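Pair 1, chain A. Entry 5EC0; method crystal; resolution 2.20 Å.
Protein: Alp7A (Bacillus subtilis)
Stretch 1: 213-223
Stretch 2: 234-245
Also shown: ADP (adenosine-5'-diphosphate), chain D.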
# COMPACT_ATOMS: atom_id res chain seq x y z
N LEU A 213 -6.94 7.13 -3.74
CA LEU A 213 -7.61 6.36 -4.79
C LEU A 213 -6.89 5.04 -5.03
O LEU A 213 -5.78 5.03 -5.55
CB LEU A 213 -7.68 7.17 -6.11
CG LEU A 213 -8.15 8.63 -6.03
CD1 LEU A 213 -8.04 9.37 -7.38
CD2 LEU A 213 -9.56 8.74 -5.47
N GLY A 214 -7.55 3.94 -4.67
CA GLY A 214 -6.96 2.62 -4.81
C GLY A 214 -7.66 1.72 -5.82
O GLY A 214 -8.64 2.12 -6.45
N GLY A 215 -7.15 0.50 -5.97
CA GLY A 215 -7.73 -0.48 -6.88
C GLY A 215 -9.11 -0.92 -6.44
O GLY A 215 -9.99 -1.10 -7.27
N GLY A 216 -9.32 -1.08 -5.13
CA GLY A 216 -10.57 -1.63 -4.64
C GLY A 216 -11.45 -0.70 -3.81
O GLY A 216 -12.64 -0.96 -3.64
N THR A 217 -10.85 0.36 -3.28
CA THR A 217 -11.61 1.40 -2.56
C THR A 217 -11.09 2.80 -2.89
O THR A 217 -9.96 2.97 -3.37
CB THR A 217 -11.54 1.24 -1.02
OG1 THR A 217 -10.20 1.47 -0.57
CG2 THR A 217 -12.00 -0.14 -0.57
N ASP A 218 -11.92 3.79 -2.59
CA ASP A 218 -11.50 5.19 -2.64
C ASP A 218 -11.81 5.86 -1.30
O ASP A 218 -12.97 6.02 -0.94
CB ASP A 218 -12.19 5.91 -3.80
CG ASP A 218 -11.82 5.31 -5.14
OD1 ASP A 218 -10.63 5.38 -5.51
OD2 ASP A 218 -12.71 4.75 -5.81
N ASP A 219 -10.77 6.24 -0.58
CA ASP A 219 -10.92 6.74 0.79
C ASP A 219 -10.58 8.23 0.88
O ASP A 219 -9.54 8.67 0.38
CB ASP A 219 -10.06 5.94 1.76
CG ASP A 219 -10.17 4.44 1.54
OD1 ASP A 219 -11.11 3.83 2.09
OD2 ASP A 219 -9.33 3.87 0.81
N LEU A 220 -11.45 8.99 1.52
CA LEU A 220 -11.26 10.43 1.59
C LEU A 220 -11.22 10.92 3.03
O LEU A 220 -12.00 10.47 3.88
CB LEU A 220 -12.37 11.15 0.83
CG LEU A 220 -12.50 10.79 -0.66
CD1 LEU A 220 -13.55 9.73 -0.87
CD2 LEU A 220 -12.83 12.03 -1.47
N VAL A 221 -10.28 11.82 3.30
CA VAL A 221 -10.14 12.42 4.63
C VAL A 221 -10.20 13.95 4.53
O VAL A 221 -9.53 14.55 3.69
CB VAL A 221 -8.83 12.02 5.29
CG1 VAL A 221 -8.90 12.31 6.79
CG2 VAL A 221 -8.54 10.56 5.04
N LEU A 222 -11.00 14.59 5.38
CA LEU A 222 -11.06 16.05 5.38
C LEU A 222 -10.09 16.62 6.42
O LEU A 222 -10.29 16.45 7.62
CB LEU A 222 -12.50 16.53 5.62
CG LEU A 222 -12.78 18.04 5.54
CD1 LEU A 222 -12.37 18.58 4.19
CD2 LEU A 222 -14.27 18.34 5.80
N LEU A 223 -9.03 17.27 5.95
CA LEU A 223 -8.02 17.86 6.83
C LEU A 223 -8.19 19.37 6.93
O LEU A 223 -8.07 20.07 5.93
CB LEU A 223 -6.60 17.54 6.36
CG LEU A 223 -6.28 16.06 6.06
CD1 LEU A 223 -4.85 15.91 5.58
CD2 LEU A 223 -6.53 15.18 7.25
N ASP A 234 -16.77 11.94 11.02
CA ASP A 234 -17.42 12.31 9.77
C ASP A 234 -16.43 12.77 8.71
O ASP A 234 -16.78 12.87 7.53
CB ASP A 234 -18.46 13.41 10.00
CG ASP A 234 -19.69 12.91 10.72
OD1 ASP A 234 -20.25 11.88 10.28
OD2 ASP A 234 -20.09 13.56 11.71
N SER A 235 -15.19 13.03 9.13
CA SER A 235 -14.15 13.51 8.22
C SER A 235 -13.44 12.37 7.50
O SER A 235 -12.52 12.61 6.71
CB SER A 235 -13.13 14.36 8.97
OG SER A 235 -13.76 15.42 9.67
N PHE A 236 -13.87 11.14 7.78
CA PHE A 236 -13.29 9.93 7.20
C PHE A 236 -14.35 9.21 6.38
O PHE A 236 -15.35 8.76 6.94
CB PHE A 236 -12.79 8.95 8.27
CG PHE A 236 -11.70 9.47 9.16
CD1 PHE A 236 -12.00 10.20 10.30
CD2 PHE A 236 -10.37 9.13 8.92
CE1 PHE A 236 -11.00 10.64 11.15
CE2 PHE A 236 -9.35 9.57 9.75
CZ PHE A 236 -9.67 10.33 10.88
N VAL A 237 -14.14 9.04 5.08
CA VAL A 237 -15.14 8.35 4.27
C VAL A 237 -14.50 7.36 3.30
O VAL A 237 -13.47 7.65 2.69
CB VAL A 237 -16.02 9.35 3.49
CG1 VAL A 237 -16.91 8.63 2.49
CG2 VAL A 237 -16.88 10.19 4.46
N SER A 238 -15.10 6.17 3.18
CA SER A 238 -14.66 5.17 2.22
C SER A 238 -15.75 4.85 1.18
O SER A 238 -16.92 4.71 1.53
CB SER A 238 -14.24 3.89 2.94
OG SER A 238 -13.53 3.03 2.07
N ASN A 239 -15.37 4.74 -0.10
CA ASN A 239 -16.30 4.36 -1.17
C ASN A 239 -15.98 3.02 -1.83
O ASN A 239 -14.81 2.65 -1.91
CB ASN A 239 -16.30 5.42 -2.27
CG ASN A 239 -16.95 6.70 -1.84
OD1 ASN A 239 -18.17 6.80 -1.77
ND2 ASN A 239 -16.13 7.71 -1.56
N THR A 240 -17.01 2.31 -2.32
CA THR A 240 -16.78 1.07 -3.06
C THR A 240 -17.64 0.90 -4.33
O THR A 240 -18.71 0.28 -4.31
CB THR A 240 -16.97 -0.15 -2.15
OG1 THR A 240 -16.22 0.04 -0.94
CG2 THR A 240 -16.48 -1.41 -2.84
N ALA A 241 -17.14 1.47 -5.43
CA ALA A 241 -17.50 1.11 -6.81
C ALA A 241 -16.19 1.08 -7.61
O ALA A 241 -15.89 2.01 -8.36
CB ALA A 241 -18.49 2.11 -7.41
N PRO A 242 -15.42 -0.00 -7.44
CA PRO A 242 -13.96 0.03 -7.60
C PRO A 242 -13.41 0.20 -9.00
O PRO A 242 -14.07 -0.07 -10.01
CB PRO A 242 -13.53 -1.34 -7.05
CG PRO A 242 -14.68 -2.23 -7.39
CD PRO A 242 -15.91 -1.37 -7.21
N PHE A 243 -12.16 0.64 -9.04
CA PHE A 243 -11.38 0.79 -10.27
C PHE A 243 -11.19 -0.54 -11.02
O PHE A 243 -11.22 -0.58 -12.25
CB PHE A 243 -10.03 1.40 -9.92
CG PHE A 243 -9.11 1.55 -11.09
CD1 PHE A 243 -9.41 2.45 -12.11
CD2 PHE A 243 -7.93 0.84 -11.16
CE1 PHE A 243 -8.56 2.60 -13.18
CE2 PHE A 243 -7.07 0.99 -12.23
CZ PHE A 243 -7.38 1.88 -13.24
N LEU A 244 -10.97 -1.61 -10.27
CA LEU A 244 -10.75 -2.92 -10.88
C LEU A 244 -11.98 -3.40 -11.65
O LEU A 244 -11.85 -4.04 -12.70
CB LEU A 244 -10.34 -3.95 -9.83
CG LEU A 244 -8.91 -3.76 -9.34
CD1 LEU A 244 -8.63 -4.65 -8.16
CD2 LEU A 244 -7.92 -4.04 -10.46
N ALA A 245 -13.16 -3.09 -11.13
CA ALA A 245 -14.39 -3.48 -11.82
C ALA A 245 -14.49 -2.68 -13.11
O ALA A 245 -14.99 -3.17 -14.12
CB ALA A 245 -15.60 -3.25 -10.94
PB ADP D . -5.16 -1.03 -3.41
O1B ADP D . -4.26 -1.27 -2.21
O2B ADP D . -6.65 -0.90 -3.12
O3B ADP D . -4.91 -1.91 -4.61
PA ADP D . -3.23 0.92 -4.34
O1A ADP D . -2.20 -0.14 -3.99
O2A ADP D . -3.02 2.36 -3.89
O3A ADP D . -4.72 0.45 -3.92
O5' ADP D . -3.43 0.93 -5.92
C5' ADP D . -3.19 -0.20 -6.74
C4' ADP D . -3.14 0.36 -8.14
O4' ADP D . -1.90 1.04 -8.31
C3' ADP D . -3.17 -0.69 -9.24
O3' ADP D . -4.49 -0.83 -9.76
C2' ADP D . -2.25 -0.14 -10.31
O2' ADP D . -3.06 0.26 -11.42
C1' ADP D . -1.60 1.09 -9.69
N9 ADP D . -0.13 1.15 -9.85
C8 ADP D . 0.52 2.27 -10.27
N7 ADP D . 1.85 2.06 -10.32
C5 ADP D . 2.08 0.80 -9.93
C6 ADP D . 3.29 -0.02 -9.77
N6 ADP D . 4.51 0.51 -10.06
N1 ADP D . 3.13 -1.29 -9.34
C2 ADP D . 1.90 -1.79 -9.07
N3 ADP D . 0.74 -1.10 -9.19
C4 ADP D . 0.77 0.19 -9.62
O HOH W 1 -11.40 1.99 -6.32
O HOH W 2 -15.09 3.22 -5.43
O HOH W 3 -12.06 17.47 9.67

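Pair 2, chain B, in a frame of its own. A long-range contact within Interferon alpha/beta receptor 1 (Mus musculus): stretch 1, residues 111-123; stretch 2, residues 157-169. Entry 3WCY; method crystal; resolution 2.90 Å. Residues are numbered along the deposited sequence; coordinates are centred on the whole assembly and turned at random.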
# COMPACT_ATOMS: atom_id res chain seq x y z
N ALA B 111 -8.25 -2.15 24.62
CA ALA B 111 -9.36 -1.19 24.61
C ALA B 111 -9.07 0.16 25.25
O ALA B 111 -8.19 0.27 26.11
CB ALA B 111 -10.61 -1.80 25.22
N GLU B 112 -9.83 1.19 24.83
CA GLU B 112 -9.74 2.57 25.30
C GLU B 112 -11.19 3.03 25.64
O GLU B 112 -12.01 2.17 25.95
CB GLU B 112 -9.14 3.47 24.20
CG GLU B 112 -7.75 3.06 23.74
CD GLU B 112 -7.03 3.99 22.77
OE1 GLU B 112 -7.68 4.47 21.81
OE2 GLU B 112 -5.81 4.20 22.94
N ASP B 113 -11.49 4.35 25.61
CA ASP B 113 -12.81 4.86 26.00
C ASP B 113 -13.80 4.57 24.87
O ASP B 113 -14.76 3.82 25.06
CB ASP B 113 -12.80 6.39 26.23
CG ASP B 113 -11.75 6.93 27.17
OD1 ASP B 113 -11.70 6.49 28.34
OD2 ASP B 113 -11.03 7.87 26.76
N LYS B 114 -13.55 5.18 23.69
CA LYS B 114 -14.39 5.12 22.49
C LYS B 114 -13.73 4.30 21.36
O LYS B 114 -14.16 4.39 20.20
CB LYS B 114 -14.72 6.55 22.00
CG LYS B 114 -15.37 7.46 23.05
CD LYS B 114 -15.29 8.94 22.66
CE LYS B 114 -15.85 9.86 23.72
NZ LYS B 114 -14.95 9.99 24.90
N ALA B 115 -12.69 3.50 21.69
CA ALA B 115 -11.98 2.71 20.68
C ALA B 115 -11.45 1.35 21.15
O ALA B 115 -11.25 1.12 22.35
CB ALA B 115 -10.84 3.53 20.09
N ILE B 116 -11.20 0.46 20.16
CA ILE B 116 -10.60 -0.87 20.31
C ILE B 116 -9.48 -1.03 19.27
O ILE B 116 -9.68 -0.79 18.07
CB ILE B 116 -11.64 -2.03 20.31
CG1 ILE B 116 -12.33 -2.13 21.69
CG2 ILE B 116 -10.99 -3.39 19.93
CD1 ILE B 116 -13.70 -2.77 21.70
N LEU B 117 -8.28 -1.40 19.76
CA LEU B 117 -7.08 -1.65 18.95
C LEU B 117 -6.99 -3.15 18.67
O LEU B 117 -6.94 -3.95 19.61
CB LEU B 117 -5.82 -1.16 19.69
CG LEU B 117 -5.71 0.35 19.92
CD1 LEU B 117 -5.93 0.69 21.38
CD2 LEU B 117 -4.36 0.86 19.46
N VAL B 118 -7.01 -3.53 17.38
CA VAL B 118 -6.92 -4.92 16.94
C VAL B 118 -5.51 -5.17 16.38
O VAL B 118 -5.19 -4.71 15.28
CB VAL B 118 -8.04 -5.32 15.94
CG1 VAL B 118 -7.86 -6.75 15.46
CG2 VAL B 118 -9.41 -5.15 16.57
N HIS B 119 -4.66 -5.84 17.18
CA HIS B 119 -3.29 -6.16 16.82
C HIS B 119 -3.27 -7.48 16.07
O HIS B 119 -3.44 -8.55 16.66
CB HIS B 119 -2.39 -6.19 18.07
CG HIS B 119 -2.45 -4.93 18.88
ND1 HIS B 119 -1.61 -3.86 18.62
CD2 HIS B 119 -3.27 -4.60 19.91
CE1 HIS B 119 -1.95 -2.92 19.49
NE2 HIS B 119 -2.93 -3.32 20.29
N ILE B 120 -3.15 -7.39 14.74
CA ILE B 120 -3.15 -8.55 13.85
C ILE B 120 -1.72 -9.01 13.57
O ILE B 120 -0.86 -8.22 13.17
CB ILE B 120 -3.93 -8.29 12.53
CG1 ILE B 120 -5.26 -7.57 12.76
CG2 ILE B 120 -4.14 -9.59 11.74
CD1 ILE B 120 -5.59 -6.56 11.72
N SER B 121 -1.47 -10.30 13.78
CA SER B 121 -0.22 -10.96 13.45
C SER B 121 -0.52 -11.83 12.22
O SER B 121 -1.54 -12.54 12.23
CB SER B 121 0.27 -11.80 14.62
OG SER B 121 1.69 -11.83 14.65
N PRO B 122 0.27 -11.74 11.12
CA PRO B 122 -0.03 -12.53 9.92
C PRO B 122 0.14 -14.05 10.11
O PRO B 122 0.87 -14.44 11.02
CB PRO B 122 0.95 -11.99 8.88
CG PRO B 122 2.09 -11.49 9.68
CD PRO B 122 1.50 -10.94 10.94
N PRO B 123 -0.51 -14.91 9.27
CA PRO B 123 -0.32 -16.37 9.43
C PRO B 123 1.17 -16.79 9.33
O PRO B 123 1.82 -16.52 8.32
CB PRO B 123 -1.15 -16.96 8.28
CG PRO B 123 -2.12 -15.90 7.92
CD PRO B 123 -1.41 -14.61 8.15
N THR B 157 -5.39 -3.22 5.94
CA THR B 157 -4.10 -3.67 5.43
C THR B 157 -3.09 -3.50 6.57
O THR B 157 -2.02 -4.13 6.58
CB THR B 157 -3.69 -2.85 4.21
OG1 THR B 157 -4.01 -1.47 4.44
CG2 THR B 157 -4.37 -3.33 2.93
N TYR B 158 -3.46 -2.64 7.54
CA TYR B 158 -2.70 -2.25 8.72
C TYR B 158 -2.71 -3.36 9.76
O TYR B 158 -3.76 -3.94 10.04
CB TYR B 158 -3.24 -0.92 9.29
CG TYR B 158 -3.33 0.21 8.28
CD1 TYR B 158 -4.43 0.33 7.43
CD2 TYR B 158 -2.33 1.18 8.19
CE1 TYR B 158 -4.51 1.36 6.49
CE2 TYR B 158 -2.41 2.23 7.27
CZ TYR B 158 -3.51 2.32 6.43
OH TYR B 158 -3.60 3.34 5.51
N TYR B 159 -1.52 -3.66 10.34
CA TYR B 159 -1.33 -4.71 11.34
C TYR B 159 -1.85 -4.35 12.73
O TYR B 159 -1.84 -5.18 13.64
CB TYR B 159 0.12 -5.24 11.33
CG TYR B 159 0.41 -6.08 10.11
CD1 TYR B 159 0.26 -7.46 10.13
CD2 TYR B 159 0.79 -5.49 8.90
CE1 TYR B 159 0.51 -8.24 9.00
CE2 TYR B 159 1.04 -6.25 7.77
CZ TYR B 159 0.90 -7.63 7.82
OH TYR B 159 1.15 -8.37 6.69
N VAL B 160 -2.32 -3.10 12.87
CA VAL B 160 -2.99 -2.54 14.04
C VAL B 160 -4.10 -1.66 13.47
O VAL B 160 -3.81 -0.66 12.80
CB VAL B 160 -2.07 -1.75 15.02
CG1 VAL B 160 -2.88 -1.12 16.14
CG2 VAL B 160 -0.97 -2.64 15.59
N GLU B 161 -5.36 -2.07 13.65
CA GLU B 161 -6.48 -1.29 13.15
C GLU B 161 -7.32 -0.82 14.32
O GLU B 161 -7.94 -1.63 15.00
CB GLU B 161 -7.30 -2.07 12.09
CG GLU B 161 -8.47 -1.30 11.49
CD GLU B 161 -8.17 -0.02 10.73
OE1 GLU B 161 -7.42 -0.07 9.73
OE2 GLU B 161 -8.71 1.04 11.13
N LYS B 162 -7.29 0.50 14.58
CA LYS B 162 -8.05 1.10 15.67
C LYS B 162 -9.50 1.31 15.21
O LYS B 162 -9.74 2.05 14.25
CB LYS B 162 -7.40 2.40 16.15
CG LYS B 162 -8.04 2.99 17.41
CD LYS B 162 -7.27 4.20 17.96
CE LYS B 162 -7.59 5.52 17.27
NZ LYS B 162 -8.98 5.98 17.53
N ILE B 163 -10.45 0.62 15.89
CA ILE B 163 -11.88 0.73 15.61
C ILE B 163 -12.44 1.87 16.48
O ILE B 163 -12.46 1.73 17.70
CB ILE B 163 -12.63 -0.61 15.78
CG1 ILE B 163 -12.03 -1.69 14.86
CG2 ILE B 163 -14.13 -0.43 15.52
CD1 ILE B 163 -12.26 -3.11 15.30
N PRO B 164 -12.82 3.02 15.87
CA PRO B 164 -13.28 4.16 16.68
C PRO B 164 -14.81 4.27 16.73
O PRO B 164 -15.51 3.36 16.27
CB PRO B 164 -12.77 5.35 15.88
CG PRO B 164 -12.84 4.88 14.44
CD PRO B 164 -12.83 3.37 14.44
N GLU B 165 -15.32 5.41 17.28
CA GLU B 165 -16.74 5.73 17.47
C GLU B 165 -17.52 4.68 18.29
O GLU B 165 -18.70 4.44 18.03
CB GLU B 165 -17.40 6.01 16.10
CG GLU B 165 -18.04 7.38 15.99
CD GLU B 165 -18.85 7.60 14.73
OE1 GLU B 165 -19.95 7.01 14.61
OE2 GLU B 165 -18.39 8.37 13.86
N LEU B 166 -16.84 4.05 19.28
CA LEU B 166 -17.42 3.03 20.15
C LEU B 166 -17.98 3.61 21.45
O LEU B 166 -17.57 4.70 21.87
CB LEU B 166 -16.41 1.90 20.45
CG LEU B 166 -15.89 1.06 19.29
CD1 LEU B 166 -14.73 0.21 19.73
CD2 LEU B 166 -16.96 0.17 18.70
N LEU B 167 -18.92 2.89 22.08
CA LEU B 167 -19.54 3.32 23.33
C LEU B 167 -18.74 2.82 24.55
O LEU B 167 -18.43 1.62 24.62
CB LEU B 167 -21.01 2.86 23.42
CG LEU B 167 -22.01 3.60 22.52
CD1 LEU B 167 -22.21 2.88 21.18
CD2 LEU B 167 -23.35 3.75 23.22
N PRO B 168 -18.40 3.71 25.51
CA PRO B 168 -17.67 3.27 26.71
C PRO B 168 -18.43 2.24 27.55
O PRO B 168 -19.65 2.11 27.40
CB PRO B 168 -17.45 4.57 27.49
CG PRO B 168 -17.60 5.65 26.49
CD PRO B 168 -18.67 5.16 25.57
N GLU B 169 -17.70 1.49 28.40
CA GLU B 169 -18.23 0.44 29.30
C GLU B 169 -19.24 -0.46 28.57
O GLU B 169 -20.26 -0.82 29.15
CB GLU B 169 -19.10 1.01 30.43
CG GLU B 169 -18.30 1.74 31.49
CD GLU B 169 -19.10 2.51 32.53
OE1 GLU B 169 -19.99 3.30 32.14
OE2 GLU B 169 -18.79 2.38 33.74

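What backbone arrangement do the two contacts share? In each, two short antiparallel strands lie side by side, their N-to-C directions 165° apart in pair 1 and 161° in pair 2, with axes approaching to 4.7 and 4.6 Å. Fourteen central residues superpose with an RMSD of 0.9 Å, and the hydrogen-bonding rhythm coincides. Leu A220 and Val A237 form a hydrogen-bonded pair, N of Leu A220 to O of Val A237 at 2.7 Å and N of Val A237 to O of Leu A220 at 2.8 Å. The matching Val B118 and Glu B161 do the same, with N of Val B118 to O of Glu B161 at 3.2 Å and the return bond from N of Glu B161 to O of Val B118 at 3.1 Å. Two residues along, Asp A218 with Asn A239 matches Ile B116 with Ile B163, again bonded both ways.

How is the face carrying Asp A218, Leu A220, Val A237 and Asn A239 filled in each pair? In pair 2 three of the four counterparts, Ile B116, Val B118 and Ile B163, are apolar, and CG2 of Val B118 meets CD1 of Ile B163 at 3.7 Å; the fourth, Glu B161, takes the place of Val A237, and the end of its side chain leads away from the other stretch. In pair 1 the corresponding diagonal joins Leu A220 to Asn A239: CD1 lies 3.3 Å from ND2, a close approach that offers the amide no hydrogen bond, and ND2 finds no partner anywhere in the model. Asp A218, where pair 2 has Ile B116, uses OD2 to accept from a water at 2.9 Å; that water accepts from N of Ala A241 at 2.7 Å, so the carboxylate reaches the other stretch through solvent.

What happens on the other face, with Asp A219, Val A221, Phe A236 and Ser A238? Here pair 1 places a polar contact beside an apolar one. OG of Ser A238 donates to OD1 of Asp A219 at 2.5 Å, while OG1 of Thr A217 donates to OD2 of the same Asp A219 at 2.9 Å, so both carboxylate oxygens are engaged. At the matched positions of pair 2, Leu B117 packs against the aliphatic part of Lys B162, CG to CG 4.3 Å. Next along, CG1 of Val A221 touches CE2 of Phe A236 at 4.1 Å; pair 2 reverses the sizes, setting the ring of His B119 beside the smaller Val B160, with ND1 3.3 Å from CG2.

How do the ends differ while the backbone still matches? Leu A222 and Ile B120 each donate from N, to O of Ser A235 and O of Tyr B159 respectively, both at 2.8 Å. Ser A235 is small, whereas the ring of Tyr B159 extends to Pro B122, CE1 to CD 3.5 Å. At the opposite end, Pro A242 packs its CB against O of Gly A216 at 3.5 Å; the matching Leu B166 instead sends CD1 to CD1 of Ile B116 at 3.7 Å, and its N donates to O of Lys B114 at 2.9 Å, a bond that proline, lacking an amide hydrogen, cannot make.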